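Side-chain contacts in aminotransferase (Psychrobacter arcticus 273-4, PDB 3IF2), which probably catalyses amino-group transfer between valine and pyruvate as a pyridoxal phosphate-dependent aminotransferase of class I and II: residues Ser378-Tyr383 and Ser396-Pro401; Tyr121-Phe126 and Ile156-Val161. All blocks are in the same frame, centred on the assembly; numbering follows the deposited sequence.

Interaction 1. Residues Ser378-Tyr383 and Ser396-Pro401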
ATOM      1  N   SER A 378      12.394   0.645 -35.248  1.00 34.72           N
ATOM      2  CA  SER A 378      11.653   1.300 -34.157  1.00 34.73           C
ATOM      3  C   SER A 378      12.500   1.161 -32.890  1.00 34.90           C
ATOM      4  O   SER A 378      13.303   0.219 -32.784  1.00 35.59           O
ATOM      5  CB  SER A 378      10.267   0.672 -33.929  1.00 33.57           C
ATOM      6  OG  SER A 378      10.351  -0.625 -33.380  1.00 32.70           O
ATOM      7  N   THR A 379      12.315   2.069 -31.934  1.00 34.39           N
ATOM      8  CA  THR A 379      13.049   1.993 -30.663  1.00 34.35           C
ATOM      9  C   THR A 379      12.678   0.744 -29.848  1.00 35.65           C
ATOM     10  O   THR A 379      13.517   0.260 -29.090  1.00 35.44           O
ATOM     11  CB  THR A 379      12.983   3.288 -29.857  1.00 33.49           C
ATOM     12  OG1 THR A 379      11.628   3.734 -29.731  1.00 32.87           O
ATOM     13  CG2 THR A 379      13.823   4.359 -30.555  1.00 32.69           C
ATOM     14  N   LEU A 380      11.464   0.203 -30.029  1.00 37.72           N
ATOM     15  CA  LEU A 380      11.102  -1.106 -29.433  1.00 39.53           C
ATOM     16  C   LEU A 380      11.997  -2.226 -29.991  1.00 40.93           C
ATOM     17  O   LEU A 380      12.310  -3.175 -29.275  1.00 40.81           O
ATOM     18  CB  LEU A 380       9.631  -1.478 -29.677  1.00 39.70           C
ATOM     19  CG  LEU A 380       9.144  -2.840 -29.092  1.00 40.02           C
ATOM     20  CD1 LEU A 380       9.435  -2.950 -27.569  1.00 39.12           C
ATOM     21  CD2 LEU A 380       7.664  -3.113 -29.405  1.00 38.59           C
ATOM     22  N   ASP A 381      12.380  -2.094 -31.264  1.00 42.40           N
ATOM     23  CA  ASP A 381      13.269  -3.028 -31.958  1.00 43.63           C
ATOM     24  C   ASP A 381      14.716  -2.797 -31.491  1.00 43.10           C
ATOM     25  O   ASP A 381      15.452  -3.762 -31.263  1.00 43.53           O
ATOM     26  CB  ASP A 381      13.140  -2.845 -33.476  1.00 45.64           C
ATOM     27  CG  ASP A 381      13.328  -4.137 -34.246  1.00 47.40           C
ATOM     28  OD1 ASP A 381      14.306  -4.886 -33.971  1.00 48.94           O
ATOM     29  OD2 ASP A 381      12.489  -4.381 -35.148  1.00 47.77           O
ATOM     30  N   LEU A 382      15.117  -1.525 -31.361  1.00 41.86           N
ATOM     31  CA  LEU A 382      16.428  -1.161 -30.799  1.00 40.76           C
ATOM     32  C   LEU A 382      16.584  -1.765 -29.398  1.00 40.00           C
ATOM     33  O   LEU A 382      17.603  -2.357 -29.103  1.00 39.76           O
ATOM     34  CB  LEU A 382      16.614   0.363 -30.731  1.00 40.13           C
ATOM     35  CG  LEU A 382      17.928   0.935 -30.187  1.00 39.01           C
ATOM     36  CD1 LEU A 382      19.083   0.330 -30.948  1.00 38.70           C
ATOM     37  CD2 LEU A 382      17.946   2.474 -30.261  1.00 37.74           C
ATOM     38  N   TYR A 383      15.562  -1.624 -28.563  1.00 40.19           N
ATOM     39  CA  TYR A 383      15.542  -2.219 -27.211  1.00 40.65           C
ATOM     40  C   TYR A 383      15.849  -3.725 -27.212  1.00 41.19           C
ATOM     41  O   TYR A 383      16.630  -4.187 -26.389  1.00 40.80           O
ATOM     42  CB  TYR A 383      14.205  -1.930 -26.509  1.00 40.49           C
ATOM     43  CG  TYR A 383      13.871  -2.853 -25.363  1.00 40.48           C
ATOM     44  CD1 TYR A 383      14.371  -2.621 -24.079  1.00 40.61           C
ATOM     45  CD2 TYR A 383      13.037  -3.967 -25.558  1.00 40.63           C
ATOM     46  CE1 TYR A 383      14.059  -3.490 -23.009  1.00 40.33           C
ATOM     47  CE2 TYR A 383      12.720  -4.839 -24.499  1.00 40.45           C
ATOM     48  CZ  TYR A 383      13.241  -4.594 -23.238  1.00 40.23           C
ATOM     49  OH  TYR A 383      12.928  -5.449 -22.225  1.00 40.93           O
ATOM     50  N   SER A 396      10.587   4.335 -26.143  1.00 32.54           N
ATOM     51  CA  SER A 396       9.618   5.429 -26.031  1.00 33.23           C
ATOM     52  C   SER A 396       8.129   5.119 -26.191  1.00 34.58           C
ATOM     53  O   SER A 396       7.306   5.859 -25.653  1.00 33.98           O
ATOM     54  CB  SER A 396       9.969   6.527 -27.048  1.00 33.69           C
ATOM     55  OG  SER A 396      10.163   6.017 -28.381  1.00 32.55           O
ATOM     56  N   GLU A 397       7.771   4.053 -26.904  1.00 36.10           N
ATOM     57  CA  GLU A 397       6.361   3.780 -27.152  1.00 37.88           C
ATOM     58  C   GLU A 397       5.465   3.546 -25.920  1.00 37.40           C
ATOM     59  O   GLU A 397       4.252   3.613 -26.055  1.00 36.46           O
ATOM     60  CB  GLU A 397       6.171   2.691 -28.205  1.00 40.13           C
ATOM     61  CG  GLU A 397       6.507   1.270 -27.803  1.00 42.45           C
ATOM     62  CD  GLU A 397       6.178   0.295 -28.934  1.00 44.00           C
ATOM     63  OE1 GLU A 397       6.951   0.254 -29.933  1.00 45.80           O
ATOM     64  OE2 GLU A 397       5.140  -0.408 -28.820  1.00 44.57           O
ATOM     65  N   TYR A 398       6.052   3.310 -24.743  1.00 37.50           N
ATOM     66  CA  TYR A 398       5.289   3.108 -23.497  1.00 37.64           C
ATOM     67  C   TYR A 398       5.065   4.369 -22.651  1.00 36.49           C
ATOM     68  O   TYR A 398       4.400   4.287 -21.612  1.00 35.69           O
ATOM     69  CB  TYR A 398       5.948   2.010 -22.638  1.00 39.05           C
ATOM     70  CG  TYR A 398       6.120   0.705 -23.384  1.00 40.69           C
ATOM     71  CD1 TYR A 398       5.003   0.038 -23.933  1.00 40.95           C
ATOM     72  CD2 TYR A 398       7.392   0.128 -23.563  1.00 41.47           C
ATOM     73  CE1 TYR A 398       5.148  -1.179 -24.654  1.00 41.72           C
ATOM     74  CE2 TYR A 398       7.549  -1.101 -24.274  1.00 41.93           C
ATOM     75  CZ  TYR A 398       6.420  -1.740 -24.816  1.00 42.12           C
ATOM     76  OH  TYR A 398       6.559  -2.922 -25.501  1.00 42.74           O
ATOM     77  N   PHE A 399       5.567   5.522 -23.099  1.00 35.71           N
ATOM     78  CA  PHE A 399       5.466   6.777 -22.347  1.00 35.88           C
ATOM     79  C   PHE A 399       4.432   7.756 -22.903  1.00 36.08           C
ATOM     80  O   PHE A 399       4.538   8.954 -22.674  1.00 37.69           O
ATOM     81  CB  PHE A 399       6.858   7.447 -22.241  1.00 35.92           C
ATOM     82  CG  PHE A 399       7.861   6.660 -21.457  1.00 34.60           C
ATOM     83  CD1 PHE A 399       7.990   6.840 -20.087  1.00 34.70           C
ATOM     84  CD2 PHE A 399       8.693   5.763 -22.090  1.00 34.76           C
ATOM     85  CE1 PHE A 399       8.939   6.115 -19.337  1.00 34.96           C
ATOM     86  CE2 PHE A 399       9.645   5.038 -21.374  1.00 35.86           C
ATOM     87  CZ  PHE A 399       9.769   5.208 -19.979  1.00 35.43           C
ATOM     88  N   PHE A 400       3.408   7.251 -23.579  1.00 36.26           N
ATOM     89  CA  PHE A 400       2.335   8.072 -24.133  1.00 36.18           C
ATOM     90  C   PHE A 400       1.012   7.436 -23.695  1.00 37.39           C
ATOM     91  O   PHE A 400       0.386   6.730 -24.479  1.00 38.18           O
ATOM     92  CB  PHE A 400       2.465   8.134 -25.662  1.00 35.53           C
ATOM     93  CG  PHE A 400       3.735   8.793 -26.156  1.00 33.71           C
ATOM     94  CD1 PHE A 400       4.896   8.047 -26.353  1.00 33.50           C
ATOM     95  CD2 PHE A 400       3.759  10.149 -26.443  1.00 32.98           C
ATOM     96  CE1 PHE A 400       6.086   8.657 -26.831  1.00 33.29           C
ATOM     97  CE2 PHE A 400       4.925  10.768 -26.927  1.00 32.88           C
ATOM     98  CZ  PHE A 400       6.094  10.019 -27.115  1.00 32.80           C
ATOM     99  N   PRO A 401       0.620   7.628 -22.411  1.00 38.84           N
ATOM    100  CA  PRO A 401      -0.626   7.064 -21.909  1.00 39.33           C
ATOM    101  C   PRO A 401      -1.844   7.643 -22.614  1.00 39.87           C
ATOM    102  O   PRO A 401      -1.936   8.862 -22.786  1.00 40.07           O
ATOM    103  CB  PRO A 401      -0.637   7.476 -20.426  1.00 39.38           C
ATOM    104  CG  PRO A 401       0.716   7.729 -20.100  1.00 39.26           C
ATOM    105  CD  PRO A 401       1.356   8.284 -21.314  1.00 39.06           C
TER
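With chi1 at 50° in both Thr379 and Ser396, each hydroxyl sits between its own backbone N and carbonyl carbon, and the two oxygens come tip to tip, at an angle to both C-O bonds, Thr379 OG1 3.0 Å from Ser396 OG. Leu380 points its two methyls at Glu397 and Tyr398. Glu397 has CG between backbone N and carbonyl carbon (chi1 72°), which brings its carboxylate obliquely against the leucine: OE1 comes 3.2 Å from Leu380 CB and 3.5 Å from Leu380 CD2, while OE2 stands 3.7 Å from the same methyl. The other methyl, Leu380 CD1, faces the phenol end of Tyr398, 3.5 Å from OH and 4.2 Å from CE2, the two side chains crossing at about a right angle. Glu397 CG in turn lies over the centre of one face of the Tyr398 ring, so leucine, glutamate and tyrosine form one small cluster. The helix 379-388 starts here: Ser378 is its N-cap and accepts a bond from Asp381 N at OG (3.3 Å). Ser396 OG is hydrogen-bonded to the carbonyls of Ala411 and Cys414, which must share its single hydrogen or take it in turn, and Thr379 OG1 makes a weak bond to Cys414 O, so the buried hydroxyls are tied to the start of strand 414-418 and the loop leading into it. Beyond the leucine, Tyr398 packs on Ile17 and Leu20 of helix 16-29. Outside carbonyls thus hold the hydroxyl pair, whereas the carboxylate gains no polar partner from Leu380; that side rests on shape, probably with little directional hold.

Interaction 2. Residues Tyr121-Phe126 and Ile156-Val161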
ATOM      1  N   TYR A 121      -5.053   6.257  -6.140  1.00 33.22           N
ATOM      2  CA  TYR A 121      -6.191   6.919  -5.516  1.00 34.04           C
ATOM      3  C   TYR A 121      -6.703   8.091  -6.358  1.00 35.10           C
ATOM      4  O   TYR A 121      -7.877   8.073  -6.765  1.00 36.05           O
ATOM      5  CB  TYR A 121      -5.898   7.409  -4.080  1.00 33.19           C
ATOM      6  CG  TYR A 121      -5.576   6.351  -3.026  1.00 33.25           C
ATOM      7  CD1 TYR A 121      -6.005   5.025  -3.125  1.00 33.37           C
ATOM      8  CD2 TYR A 121      -4.905   6.730  -1.862  1.00 33.93           C
ATOM      9  CE1 TYR A 121      -5.709   4.098  -2.113  1.00 34.78           C
ATOM     10  CE2 TYR A 121      -4.609   5.837  -0.855  1.00 33.94           C
ATOM     11  CZ  TYR A 121      -5.001   4.518  -0.971  1.00 34.62           C
ATOM     12  OH  TYR A 121      -4.737   3.641   0.042  1.00 33.62           O
ATOM     13  N   LEU A 122      -5.827   9.070  -6.632  1.00 34.49           N
ATOM     14  CA  LEU A 122      -6.216  10.294  -7.337  1.00 34.54           C
ATOM     15  C   LEU A 122      -6.805  10.069  -8.750  1.00 35.46           C
ATOM     16  O   LEU A 122      -7.803  10.706  -9.094  1.00 35.82           O
ATOM     17  CB  LEU A 122      -5.065  11.325  -7.382  1.00 34.50           C
ATOM     18  CG  LEU A 122      -4.550  11.931  -6.054  1.00 34.37           C
ATOM     19  CD1 LEU A 122      -3.228  12.720  -6.297  1.00 33.24           C
ATOM     20  CD2 LEU A 122      -5.625  12.796  -5.346  1.00 32.87           C
ATOM     21  N   PHE A 123      -6.231   9.159  -9.541  1.00 35.24           N
ATOM     22  CA  PHE A 123      -6.743   8.929 -10.893  1.00 35.29           C
ATOM     23  C   PHE A 123      -8.081   8.185 -10.910  1.00 35.13           C
ATOM     24  O   PHE A 123      -8.897   8.418 -11.801  1.00 35.66           O
ATOM     25  CB  PHE A 123      -5.710   8.285 -11.815  1.00 35.90           C
ATOM     26  CG  PHE A 123      -4.442   9.108 -12.037  1.00 36.20           C
ATOM     27  CD1 PHE A 123      -4.335  10.477 -11.731  1.00 36.28           C
ATOM     28  CD2 PHE A 123      -3.370   8.511 -12.677  1.00 36.26           C
ATOM     29  CE1 PHE A 123      -3.145  11.173 -11.987  1.00 35.76           C
ATOM     30  CE2 PHE A 123      -2.224   9.210 -12.957  1.00 35.71           C
ATOM     31  CZ  PHE A 123      -2.103  10.539 -12.613  1.00 35.69           C
ATOM     32  N   ASN A 124      -8.303   7.314  -9.933  1.00 35.05           N
ATOM     33  CA  ASN A 124      -9.613   6.669  -9.743  1.00 34.54           C
ATOM     34  C   ASN A 124     -10.607   7.567  -8.999  1.00 34.74           C
ATOM     35  O   ASN A 124     -11.815   7.364  -9.108  1.00 35.16           O
ATOM     36  CB  ASN A 124      -9.450   5.307  -9.063  1.00 34.15           C
ATOM     37  CG  ASN A 124      -8.944   4.260 -10.018  1.00 33.66           C
ATOM     38  OD1 ASN A 124      -9.664   3.875 -10.964  1.00 32.84           O
ATOM     39  ND2 ASN A 124      -7.725   3.788  -9.801  1.00 32.04           N
ATOM     40  N   LEU A 125     -10.107   8.545  -8.249  1.00 35.82           N
ATOM     41  CA  LEU A 125     -10.957   9.515  -7.540  1.00 36.70           C
ATOM     42  C   LEU A 125     -11.548  10.528  -8.516  1.00 37.15           C
ATOM     43  O   LEU A 125     -12.686  10.942  -8.343  1.00 37.83           O
ATOM     44  CB  LEU A 125     -10.154  10.245  -6.449  1.00 37.28           C
ATOM     45  CG  LEU A 125     -10.859  11.212  -5.493  1.00 38.46           C
ATOM     46  CD1 LEU A 125     -11.847  10.470  -4.594  1.00 38.26           C
ATOM     47  CD2 LEU A 125      -9.822  11.996  -4.649  1.00 38.80           C
ATOM     48  N   PHE A 126     -10.774  10.919  -9.533  1.00 36.87           N
ATOM     49  CA  PHE A 126     -11.171  11.926 -10.506  1.00 36.60           C
ATOM     50  C   PHE A 126     -11.295  11.429 -11.942  1.00 36.31           C
ATOM     51  O   PHE A 126     -11.462  12.227 -12.833  1.00 35.50           O
ATOM     52  CB  PHE A 126     -10.158  13.071 -10.450  1.00 37.14           C
ATOM     53  CG  PHE A 126     -10.161  13.803  -9.157  1.00 37.76           C
ATOM     54  CD1 PHE A 126     -11.274  14.572  -8.796  1.00 38.12           C
ATOM     55  CD2 PHE A 126      -9.043  13.768  -8.300  1.00 38.64           C
ATOM     56  CE1 PHE A 126     -11.309  15.280  -7.591  1.00 38.49           C
ATOM     57  CE2 PHE A 126      -9.049  14.472  -7.077  1.00 38.79           C
ATOM     58  CZ  PHE A 126     -10.190  15.228  -6.715  1.00 39.12           C
ATOM     59  N   ILE A 156       5.450   6.486 -17.368  1.00 34.49           N
ATOM     60  CA  ILE A 156       4.973   5.138 -17.721  1.00 34.53           C
ATOM     61  C   ILE A 156       4.030   4.536 -16.655  1.00 34.57           C
ATOM     62  O   ILE A 156       3.077   3.831 -16.999  1.00 34.81           O
ATOM     63  CB  ILE A 156       6.186   4.176 -18.042  1.00 33.86           C
ATOM     64  CG1 ILE A 156       5.743   2.835 -18.645  1.00 33.94           C
ATOM     65  CG2 ILE A 156       7.036   3.946 -16.825  1.00 33.07           C
ATOM     66  CD1 ILE A 156       6.907   1.974 -19.149  1.00 33.41           C
ATOM     67  N   GLY A 157       4.302   4.827 -15.386  1.00 35.32           N
ATOM     68  CA  GLY A 157       3.508   4.325 -14.245  1.00 36.60           C
ATOM     69  C   GLY A 157       2.084   4.832 -14.047  1.00 36.35           C
ATOM     70  O   GLY A 157       1.337   4.254 -13.241  1.00 36.82           O
ATOM     71  N   TYR A 158       1.729   5.925 -14.715  1.00 35.67           N
ATOM     72  CA  TYR A 158       0.356   6.404 -14.717  1.00 36.51           C
ATOM     73  C   TYR A 158      -0.559   5.480 -15.520  1.00 36.91           C
ATOM     74  O   TYR A 158      -1.701   5.299 -15.129  1.00 38.19           O
ATOM     75  CB  TYR A 158       0.214   7.807 -15.343  1.00 36.20           C
ATOM     76  CG  TYR A 158       0.956   8.954 -14.678  1.00 35.48           C
ATOM     77  CD1 TYR A 158       1.190   9.004 -13.290  1.00 35.06           C
ATOM     78  CD2 TYR A 158       1.319  10.064 -15.430  1.00 35.42           C
ATOM     79  CE1 TYR A 158       1.867  10.097 -12.702  1.00 34.58           C
ATOM     80  CE2 TYR A 158       1.966  11.156 -14.857  1.00 34.80           C
ATOM     81  CZ  TYR A 158       2.255  11.170 -13.508  1.00 34.62           C
ATOM     82  OH  TYR A 158       2.910  12.273 -12.998  1.00 33.89           O
ATOM     83  N   SER A 159      -0.042   4.914 -16.618  1.00 37.66           N
ATOM     84  CA  SER A 159      -0.791   4.093 -17.612  1.00 37.90           C
ATOM     85  C   SER A 159      -1.972   3.228 -17.201  1.00 37.91           C
ATOM     86  O   SER A 159      -3.053   3.347 -17.770  1.00 37.95           O
ATOM     87  CB  SER A 159       0.160   3.137 -18.349  1.00 37.97           C
ATOM     88  OG  SER A 159       1.115   3.840 -19.092  1.00 38.29           O
ATOM     89  N   ASP A 160      -1.749   2.356 -16.226  1.00 37.75           N
ATOM     90  CA  ASP A 160      -2.713   1.286 -15.913  1.00 37.00           C
ATOM     91  C   ASP A 160      -3.404   1.332 -14.553  1.00 36.05           C
ATOM     92  O   ASP A 160      -4.004   0.332 -14.153  1.00 34.99           O
ATOM     93  CB  ASP A 160      -1.963  -0.061 -16.081  1.00 37.76           C
ATOM     94  CG  ASP A 160      -1.392  -0.282 -17.514  1.00 38.40           C
ATOM     95  OD1 ASP A 160      -1.890   0.290 -18.516  1.00 38.72           O
ATOM     96  OD2 ASP A 160      -0.441  -1.084 -17.633  1.00 40.20           O
ATOM     97  N   VAL A 161      -3.371   2.477 -13.861  1.00 35.98           N
ATOM     98  CA  VAL A 161      -3.954   2.551 -12.503  1.00 35.57           C
ATOM     99  C   VAL A 161      -5.489   2.563 -12.453  1.00 35.51           C
ATOM    100  O   VAL A 161      -6.053   2.294 -11.401  1.00 34.94           O
ATOM    101  CB  VAL A 161      -3.388   3.719 -11.648  1.00 35.99           C
ATOM    102  CG1 VAL A 161      -1.853   3.646 -11.571  1.00 36.43           C
ATOM    103  CG2 VAL A 161      -3.849   5.075 -12.159  1.00 35.69           C
TER
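Phe123 and Tyr158 form the aromatic part of this contact, an offset edge-to-face pair with centroids 5.2 Å apart and planes at 73°. The phenylalanine supplies the edge, CE2 lying 3.4 Å from Tyr158 CD1, and its CZ sits over one face of the tyrosine ring, toward the rim. Aliphatic packing continues along the Phe123 edge, where Val161 CG2 lies near the ring plane, 3.5 Å from CD2 and 3.7 Å from Phe123 CB. With Val161 CG1 beside the backbone N (chi1 -55°), CG2 is the methyl turned to that edge. The polar part is one hydrogen bond, Asn124 ND2 to Val161 O, 2.8 Å long with an angle of 156° at the hydrogen. The acceptor lies close to the Asn124 amide plane, but the donor stands above the carbonyl plane. The amide is further fixed by ND2 to Phe120 O and by OD1 from Val163 N. Tyr158 OH bonds to Asp245, a residue of the pyridoxal phosphate pocket, and its ring also meets Phe119 and Tyr155 edge-to-face. The contact joins the C-terminal end of helix 115-125 to the turn 158-161; Phe123 reaches Cys211 on strand 207-213, and Val161 packs on Val303 of the second subunit.

Overall arrangement
Interaction 2 is the buried member of the pair: all its touching residues are enclosed, it borders the cofactor pocket, and the second subunit reaches it. Interaction 1 lies farther from the chain centre, is only partly buried, and is touched by no other protein chain. The chemistry differs as well: ring-on-ring packing and a clear cross-segment hydrogen bond near the cofactor, against a leucine set against a carboxylate and a phenol at a helix start. Each sets a helix end against a loop, the last turn of helix 115-125 in one and the first of 379-388 in the other. The loops 156-161 and 396-401 touch directly, Ile156 packing on Tyr398 and Phe399, and both lean on helix 16-29.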